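Local coordinates for sugar kinase (Agrobacterium tumefaciens, PDB 2RBC), which probably phosphorylates a sugar or related alcohol at the expense of ATP, as a putative ribokinase of the pfkB carbohydrate kinase family, at residues M68-A73 / A83-A88; D159-D164 / L172-V177; A185-D190 / E198-A203. All coordinates share one frame; numbering follows the deposited sequence.

Interaction 1. Residues M68-A73 / A83-A88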
loop_
_atom_site.group_PDB
_atom_site.type_symbol
_atom_site.label_atom_id
_atom_site.label_comp_id
_atom_site.label_asym_id
_atom_site.label_seq_id
_atom_site.Cartn_x
_atom_site.Cartn_y
_atom_site.Cartn_z
HETATM N N MSE A 68 3.946 -15.779 5.587
HETATM C CA MSE A 68 3.930 -16.977 6.405
HETATM C C MSE A 68 5.295 -17.322 6.984
HETATM O O MSE A 68 5.436 -17.382 8.187
HETATM C CB MSE A 68 3.376 -18.145 5.615
HETATM C CG MSE A 68 1.925 -17.920 5.219
HETATM SE SE MSE A 68 1.316 -19.317 3.991
HETATM C CE MSE A 68 2.343 -18.866 2.376
ATOM N N ALA A 69 6.298 -17.548 6.139
ATOM C CA ALA A 69 7.630 -17.902 6.674
ATOM C C ALA A 69 8.258 -16.806 7.534
ATOM O O ALA A 69 8.976 -17.083 8.511
ATOM C CB ALA A 69 8.607 -18.295 5.570
ATOM N N SER A 70 8.040 -15.562 7.147
ATOM C CA SER A 70 8.711 -14.431 7.801
ATOM C C SER A 70 8.175 -14.266 9.235
ATOM O O SER A 70 8.920 -13.996 10.165
ATOM C CB SER A 70 8.466 -13.145 7.006
ATOM O OG SER A 70 9.173 -13.207 5.795
ATOM N N SER A 71 6.866 -14.403 9.369
ATOM C CA SER A 71 6.207 -14.285 10.649
ATOM C C SER A 71 6.549 -15.482 11.571
ATOM O O SER A 71 6.672 -15.332 12.779
ATOM C CB SER A 71 4.687 -14.220 10.410
ATOM O OG SER A 71 4.304 -12.980 9.804
ATOM N N ALA A 72 6.634 -16.670 10.989
ATOM C CA ALA A 72 7.078 -17.871 11.686
ATOM C C ALA A 72 8.497 -17.635 12.202
ATOM O O ALA A 72 8.795 -17.935 13.358
ATOM C CB ALA A 72 7.044 -19.133 10.736
ATOM N N ALA A 73 9.366 -17.096 11.348
ATOM C CA ALA A 73 10.711 -16.743 11.765
ATOM C C ALA A 73 10.727 -15.749 12.941
ATOM O O ALA A 73 11.490 -15.902 13.867
ATOM C CB ALA A 73 11.572 -16.227 10.565
ATOM N N ALA A 83 16.523 -17.490 14.438
ATOM C CA ALA A 83 15.768 -17.685 13.216
ATOM C C ALA A 83 16.531 -17.189 12.020
ATOM O O ALA A 83 17.049 -16.068 12.033
ATOM C CB ALA A 83 14.424 -16.915 13.301
ATOM N N SER A 84 16.546 -18.007 10.978
ATOM C CA SER A 84 17.032 -17.608 9.648
ATOM C C SER A 84 15.897 -17.766 8.653
ATOM O O SER A 84 15.037 -18.613 8.830
ATOM C CB SER A 84 18.186 -18.478 9.213
ATOM O OG SER A 84 19.317 -18.220 9.997
ATOM N N LEU A 85 15.898 -16.935 7.618
ATOM C CA LEU A 85 14.887 -16.964 6.618
ATOM C C LEU A 85 15.498 -17.004 5.212
ATOM O O LEU A 85 16.385 -16.234 4.897
ATOM C CB LEU A 85 13.993 -15.748 6.796
ATOM C CG LEU A 85 12.826 -15.539 5.836
ATOM C CD1 LEU A 85 11.735 -16.550 5.984
ATOM C CD2 LEU A 85 12.283 -14.099 5.960
ATOM N N TRP A 86 15.009 -17.936 4.394
ATOM C CA TRP A 86 15.334 -17.993 2.971
ATOM C C TRP A 86 14.035 -17.646 2.312
ATOM O O TRP A 86 13.006 -18.181 2.645
ATOM C CB TRP A 86 15.778 -19.383 2.518
ATOM C CG TRP A 86 17.093 -19.816 3.071
ATOM C CD1 TRP A 86 17.961 -19.078 3.848
ATOM C CD2 TRP A 86 17.722 -21.082 2.866
ATOM N NE1 TRP A 86 19.083 -19.828 4.153
ATOM C CE2 TRP A 86 18.957 -21.060 3.566
ATOM C CE3 TRP A 86 17.362 -22.239 2.163
ATOM C CZ2 TRP A 86 19.836 -22.143 3.563
ATOM C CZ3 TRP A 86 18.250 -23.333 2.188
ATOM C CH2 TRP A 86 19.456 -23.269 2.882
ATOM N N GLY A 87 14.096 -16.705 1.402
ATOM C CA GLY A 87 12.909 -16.114 0.809
ATOM C C GLY A 87 13.494 -15.236 -0.260
ATOM O O GLY A 87 14.722 -15.124 -0.352
ATOM N N ALA A 88 12.644 -14.639 -1.078
ATOM C CA ALA A 88 13.084 -13.820 -2.197
ATOM C C ALA A 88 12.439 -12.451 -2.135
ATOM O O ALA A 88 11.261 -12.322 -1.797
ATOM C CB ALA A 88 12.760 -14.504 -3.577
#

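Interaction 2. Residues D159-D164 / L172-V177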
loop_
_atom_site.group_PDB
_atom_site.type_symbol
_atom_site.label_atom_id
_atom_site.label_comp_id
_atom_site.label_asym_id
_atom_site.label_seq_id
_atom_site.Cartn_x
_atom_site.Cartn_y
_atom_site.Cartn_z
ATOM N N ASP A 159 18.772 -26.655 13.545
ATOM C CA ASP A 159 18.249 -27.685 14.440
ATOM C C ASP A 159 16.908 -28.193 13.919
ATOM O O ASP A 159 16.521 -29.309 14.224
ATOM C CB ASP A 159 18.114 -27.118 15.845
ATOM C CG ASP A 159 19.460 -26.775 16.452
ATOM O OD1 ASP A 159 20.279 -27.698 16.541
ATOM O OD2 ASP A 159 19.713 -25.634 16.853
ATOM N N ALA A 160 16.182 -27.349 13.183
ATOM C CA ALA A 160 14.954 -27.740 12.487
ATOM C C ALA A 160 14.755 -26.814 11.320
ATOM O O ALA A 160 15.394 -25.769 11.257
ATOM C CB ALA A 160 13.690 -27.672 13.406
ATOM N N VAL A 161 13.869 -27.205 10.391
ATOM C CA VAL A 161 13.476 -26.348 9.274
ATOM C C VAL A 161 11.960 -26.307 9.203
ATOM O O VAL A 161 11.269 -27.264 9.581
ATOM C CB VAL A 161 14.061 -26.796 7.911
ATOM C CG1 VAL A 161 15.562 -26.933 7.993
ATOM C CG2 VAL A 161 13.422 -28.070 7.393
ATOM N N LEU A 162 11.463 -25.147 8.795
ATOM C CA LEU A 162 10.037 -24.926 8.595
ATOM C C LEU A 162 9.836 -24.308 7.229
ATOM O O LEU A 162 10.526 -23.338 6.872
ATOM C CB LEU A 162 9.491 -23.999 9.688
ATOM C CG LEU A 162 8.032 -23.552 9.575
ATOM C CD1 LEU A 162 7.038 -24.707 9.532
ATOM C CD2 LEU A 162 7.726 -22.482 10.643
ATOM N N VAL A 163 8.924 -24.859 6.423
ATOM C CA VAL A 163 8.723 -24.329 5.073
ATOM C C VAL A 163 7.241 -24.056 4.869
ATOM O O VAL A 163 6.415 -24.799 5.376
ATOM C CB VAL A 163 9.250 -25.270 3.927
ATOM C CG1 VAL A 163 10.793 -25.695 4.157
ATOM C CG2 VAL A 163 8.321 -26.481 3.712
ATOM N N ASP A 164 6.937 -22.969 4.142
ATOM C CA ASP A 164 5.566 -22.666 3.679
ATOM C C ASP A 164 5.340 -23.100 2.223
ATOM O O ASP A 164 6.220 -23.691 1.618
ATOM C CB ASP A 164 5.198 -21.190 3.969
ATOM C CG ASP A 164 5.862 -20.191 3.066
ATOM O OD1 ASP A 164 6.290 -20.569 1.958
ATOM O OD2 ASP A 164 5.971 -18.981 3.467
ATOM N N LEU A 172 10.628 -28.105 -1.104
ATOM C CA LEU A 172 10.827 -29.538 -1.284
ATOM C C LEU A 172 12.243 -29.942 -0.947
ATOM O O LEU A 172 12.483 -30.925 -0.250
ATOM C CB LEU A 172 10.511 -29.940 -2.725
ATOM C CG LEU A 172 10.573 -31.432 -3.045
ATOM C CD1 LEU A 172 9.671 -32.263 -2.118
ATOM C CD2 LEU A 172 10.193 -31.661 -4.512
ATOM N N ASP A 173 13.192 -29.166 -1.426
ATOM C CA ASP A 173 14.600 -29.464 -1.198
ATOM C C ASP A 173 14.986 -29.320 0.250
ATOM O O ASP A 173 15.750 -30.141 0.788
ATOM C CB ASP A 173 15.474 -28.496 -1.963
ATOM C CG ASP A 173 15.704 -28.902 -3.384
ATOM O OD1 ASP A 173 15.292 -30.028 -3.789
ATOM O OD2 ASP A 173 16.320 -28.070 -4.106
ATOM N N VAL A 174 14.502 -28.257 0.885
ATOM C CA VAL A 174 14.838 -28.017 2.292
ATOM C C VAL A 174 14.272 -29.144 3.201
ATOM O O VAL A 174 14.955 -29.651 4.117
ATOM C CB VAL A 174 14.368 -26.612 2.745
ATOM C CG1 VAL A 174 14.459 -26.509 4.268
ATOM C CG2 VAL A 174 15.234 -25.477 2.035
ATOM N N LEU A 175 13.025 -29.531 2.942
ATOM C CA LEU A 175 12.421 -30.621 3.690
ATOM C C LEU A 175 13.205 -31.925 3.512
ATOM O O LEU A 175 13.483 -32.606 4.475
ATOM C CB LEU A 175 10.944 -30.862 3.324
ATOM C CG LEU A 175 9.943 -29.773 3.706
ATOM C CD1 LEU A 175 8.547 -30.072 3.064
ATOM C CD2 LEU A 175 9.836 -29.601 5.224
ATOM N N THR A 176 13.520 -32.261 2.264
ATOM C CA THR A 176 14.242 -33.484 1.945
ATOM C C THR A 176 15.590 -33.565 2.624
ATOM O O THR A 176 15.922 -34.588 3.266
ATOM C CB THR A 176 14.401 -33.641 0.437
ATOM O OG1 THR A 176 13.093 -33.663 -0.139
ATOM C CG2 THR A 176 15.159 -34.976 0.075
ATOM N N VAL A 177 16.376 -32.505 2.490
ATOM C CA VAL A 177 17.745 -32.505 3.038
ATOM C C VAL A 177 17.643 -32.562 4.577
ATOM O O VAL A 177 18.276 -33.400 5.229
ATOM C CB VAL A 177 18.560 -31.258 2.533
ATOM C CG1 VAL A 177 19.943 -31.168 3.223
ATOM C CG2 VAL A 177 18.710 -31.315 0.996
#

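Interaction 3. Residues A185-D190 / E198-A203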
loop_
_atom_site.group_PDB
_atom_site.type_symbol
_atom_site.label_atom_id
_atom_site.label_comp_id
_atom_site.label_asym_id
_atom_site.label_seq_id
_atom_site.Cartn_x
_atom_site.Cartn_y
_atom_site.Cartn_z
ATOM N N ALA A 185 11.570 -31.582 9.964
ATOM C CA ALA A 185 11.342 -31.019 8.663
ATOM C C ALA A 185 9.850 -30.716 8.592
ATOM O O ALA A 185 9.030 -31.602 8.341
ATOM C CB ALA A 185 11.800 -32.024 7.570
ATOM N N ILE A 186 9.485 -29.479 8.896
ATOM C CA ILE A 186 8.093 -29.123 9.197
ATOM C C ILE A 186 7.472 -28.376 8.027
ATOM O O ILE A 186 8.048 -27.424 7.492
ATOM C CB ILE A 186 8.005 -28.329 10.531
ATOM C CG1 ILE A 186 8.663 -29.158 11.672
ATOM C CG2 ILE A 186 6.561 -28.035 10.892
ATOM C CD1 ILE A 186 9.258 -28.383 12.738
ATOM N N LEU A 187 6.288 -28.830 7.618
ATOM C CA LEU A 187 5.535 -28.190 6.569
ATOM C C LEU A 187 4.372 -27.441 7.175
ATOM O O LEU A 187 3.562 -28.038 7.847
ATOM C CB LEU A 187 5.022 -29.217 5.558
ATOM C CG LEU A 187 4.107 -28.683 4.434
ATOM C CD1 LEU A 187 4.788 -27.665 3.506
ATOM C CD2 LEU A 187 3.500 -29.836 3.613
ATOM N N ASP A 188 4.315 -26.135 6.905
ATOM C CA ASP A 188 3.148 -25.296 7.117
ATOM C C ASP A 188 2.274 -25.556 5.905
ATOM O O ASP A 188 2.563 -25.100 4.810
ATOM C CB ASP A 188 3.581 -23.827 7.194
ATOM C CG ASP A 188 2.413 -22.849 7.136
ATOM O OD1 ASP A 188 1.220 -23.276 7.180
ATOM O OD2 ASP A 188 2.711 -21.630 7.079
ATOM N N GLY A 189 1.251 -26.372 6.093
ATOM C CA GLY A 189 0.412 -26.810 5.001
ATOM C C GLY A 189 -0.794 -25.907 4.954
ATOM O O GLY A 189 -1.883 -26.251 5.446
ATOM N N ASP A 190 -0.587 -24.731 4.394
ATOM C CA ASP A 190 -1.670 -23.784 4.181
ATOM C C ASP A 190 -2.192 -23.866 2.744
ATOM O O ASP A 190 -1.719 -24.627 1.940
ATOM C CB ASP A 190 -1.188 -22.376 4.476
ATOM C CG ASP A 190 -2.264 -21.482 5.047
ATOM O OD1 ASP A 190 -3.492 -21.717 4.846
ATOM O OD2 ASP A 190 -1.853 -20.563 5.779
ATOM N N GLU A 198 0.300 -31.796 -2.159
ATOM C CA GLU A 198 0.588 -33.223 -2.354
ATOM C C GLU A 198 2.037 -33.446 -2.698
ATOM O O GLU A 198 2.575 -34.481 -2.382
ATOM C CB GLU A 198 -0.315 -33.830 -3.442
ATOM C CG GLU A 198 -1.776 -33.949 -3.006
ATOM C CD GLU A 198 -2.752 -34.271 -4.153
ATOM O OE1 GLU A 198 -2.442 -34.038 -5.359
ATOM O OE2 GLU A 198 -3.845 -34.778 -3.818
ATOM N N GLY A 199 2.668 -32.465 -3.343
ATOM C CA GLY A 199 4.099 -32.545 -3.632
ATOM C C GLY A 199 5.003 -32.363 -2.420
ATOM O O GLY A 199 6.042 -32.991 -2.305
ATOM N N LEU A 200 4.607 -31.510 -1.495
ATOM C CA LEU A 200 5.440 -31.225 -0.356
ATOM C C LEU A 200 5.240 -32.183 0.824
ATOM O O LEU A 200 6.185 -32.477 1.569
ATOM C CB LEU A 200 5.210 -29.766 0.088
ATOM C CG LEU A 200 5.744 -28.676 -0.861
ATOM C CD1 LEU A 200 5.319 -27.327 -0.372
ATOM C CD2 LEU A 200 7.283 -28.750 -1.018
ATOM N N ALA A 201 3.998 -32.592 1.060
ATOM C CA ALA A 201 3.646 -33.433 2.208
ATOM C C ALA A 201 4.528 -34.685 2.376
ATOM O O ALA A 201 4.994 -34.986 3.485
ATOM C CB ALA A 201 2.109 -33.806 2.121
ATOM N N PRO A 202 4.804 -35.422 1.279
ATOM C CA PRO A 202 5.631 -36.630 1.447
ATOM C C PRO A 202 7.072 -36.390 1.918
ATOM O O PRO A 202 7.680 -37.325 2.440
ATOM C CB PRO A 202 5.626 -37.255 0.044
ATOM C CG PRO A 202 4.390 -36.695 -0.608
ATOM C CD PRO A 202 4.330 -35.300 -0.110
ATOM N N ALA A 203 7.600 -35.167 1.791
ATOM C CA ALA A 203 8.969 -34.851 2.232
ATOM C C ALA A 203 9.136 -34.478 3.695
ATOM O O ALA A 203 10.254 -34.492 4.197
ATOM C CB ALA A 203 9.585 -33.735 1.363
#

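Interaction 1. Residues M68-A73 / A83-A88
A83 opens the contact by setting its methyl against the far end of segment 68-73: CB lies 3.2 Å from the carbonyl O of A73 and 4.0 Å from A73 CB. The backbones come nearest here, with 5.3 Å between the CA atoms of A73 and A83. S84 turns its CB away from the helix, and its hydroxyl is hydrogen-bonded to H31 NE2. Helix 68-78 leads through a short turn into strand 82-90 and runs nearly antiparallel to it, at 169° with the segment axes 8.4 Å apart. This is the helix-on-sheet layering of the ribokinase-like fold, in which strand 82-90 pairs in parallel with strand 31-35. L85 follows and buries more surface than any other residue of the contact. With CG anti to the backbone N (chi1 180°), its isobutyl end reaches toward the helix, where its two methyls part to A69 and S70. CD1 meets the methyl of A69, 3.6 Å from A69 CB, whereas CD2 comes to 3.2 Å from S70 OG. That short approach is van der Waals contact between a methyl and a hydroxyl; S70 OG has its hydrogen-bond partner in the carbonyl of A37. W86 points its CB away from the helix, and on that other side of the strand its indole makes a cation-pi contact with R148.

Interaction 2. Residues D159-D164 / L172-V177
V163, V174 and L175 bury the most surface here, with V161 close behind, and all four meet chiefly through their branched hydrocarbon ends. V163 sends its two branches to different partners. CG1 lies 3.8 Å from V174 CG1, and the two valines slide past each other in opposite directions. CG2, set between the backbone N and the carbonyl carbon, goes to L175 instead, 3.7 Å from its CD1 and equally close to its CG, so that it rests against the fork of the leucine. V174 works mainly through one methyl. Its CG1 is anti to the backbone N (chi1 168°) and lies against both strand valines: besides V163 it touches V161, 3.6 Å from V161 CG2 and 3.7 Å from V161 CB. L175 starts out along the flank of the helix, but the end of its side chain swings in to the strand and crosses V163 at a slant; its CD2 also lies 3.8 Å from V163 CG2. Both strand valines direct their CB toward the helix, whereas L162 between them turns to the other face, where helix 274-287 covers it. V174 also packs on L33 and V35 of strand 31-35, and L175 on A185 of strand 185-189, so the helix spans neighbouring strands. The segment axes run 8.6 Å apart at 154°, the near-antiparallel return expected in the beta-alpha-beta unit formed by strand 160-163, helix 168-180 and strand 185-189.

Interaction 3. Residues A185-D190 / E198-A203
L187 meets L200 and A201 inside the beta-alpha-beta unit of strand 185-189, helix 194-200 and strand 206-210, part of the alpha/beta core of the ribokinase-like fold. L187 is the main strand residue in the contact. Its CG is anti to the backbone N (chi1 176°), which carries both terminal methyls out from the sheet to the helix. CD1 is directed at the side chain of L200, 3.9 Å from L200 CD1 and 4.0 Å from L200 CB. CD2 lies nearer the main chain, 3.8 Å from the backbone N of A201, while also touching L200 CB. L200 has a different first torsion, with CG beside the backbone N and anti to the carbonyl carbon (chi1 -70°), and its CD1 is anti to CA (chi2 174°). The two leucines cross at about a right angle. L200 also packs against A171 and L172 of helix 168-180, with CD2 the branch on the L172 side, so that L200 lies between helix 168-180 and the sheet. A201 adds its CB more distantly, 4.5 Å from L187 CD2, and packs on I207 of strand 206-210 as well. Beyond the leucine pair, residues 201-203 form a 3-10 segment, and the contact thins at the start of the strand, where the methyl carbon CB of A185 stands 4.5 Å from the carbonyl O of A203.

In the fold
All three contacts are buried and join helices to one mixed sheet; none is a surface contact. Interactions 2 and 3 belong to consecutive beta-alpha-beta units and share a seam: their strands are parallel neighbours, with probable backbone hydrogen bonds from V163 N to I186 O and from D188 N to V163 O. Interaction 1 joins a different helix to strand 82-90. A69 N makes a weak hydrogen bond to D164 OD2 at the end of strand 160-163, and A72 packs on L162. Interaction 2 relies on branched valines and a leucine, interaction 3 on two crossed leucines, and interaction 1 on one leucine, L85, set against an alanine and a serine, with an alanine pair beside it.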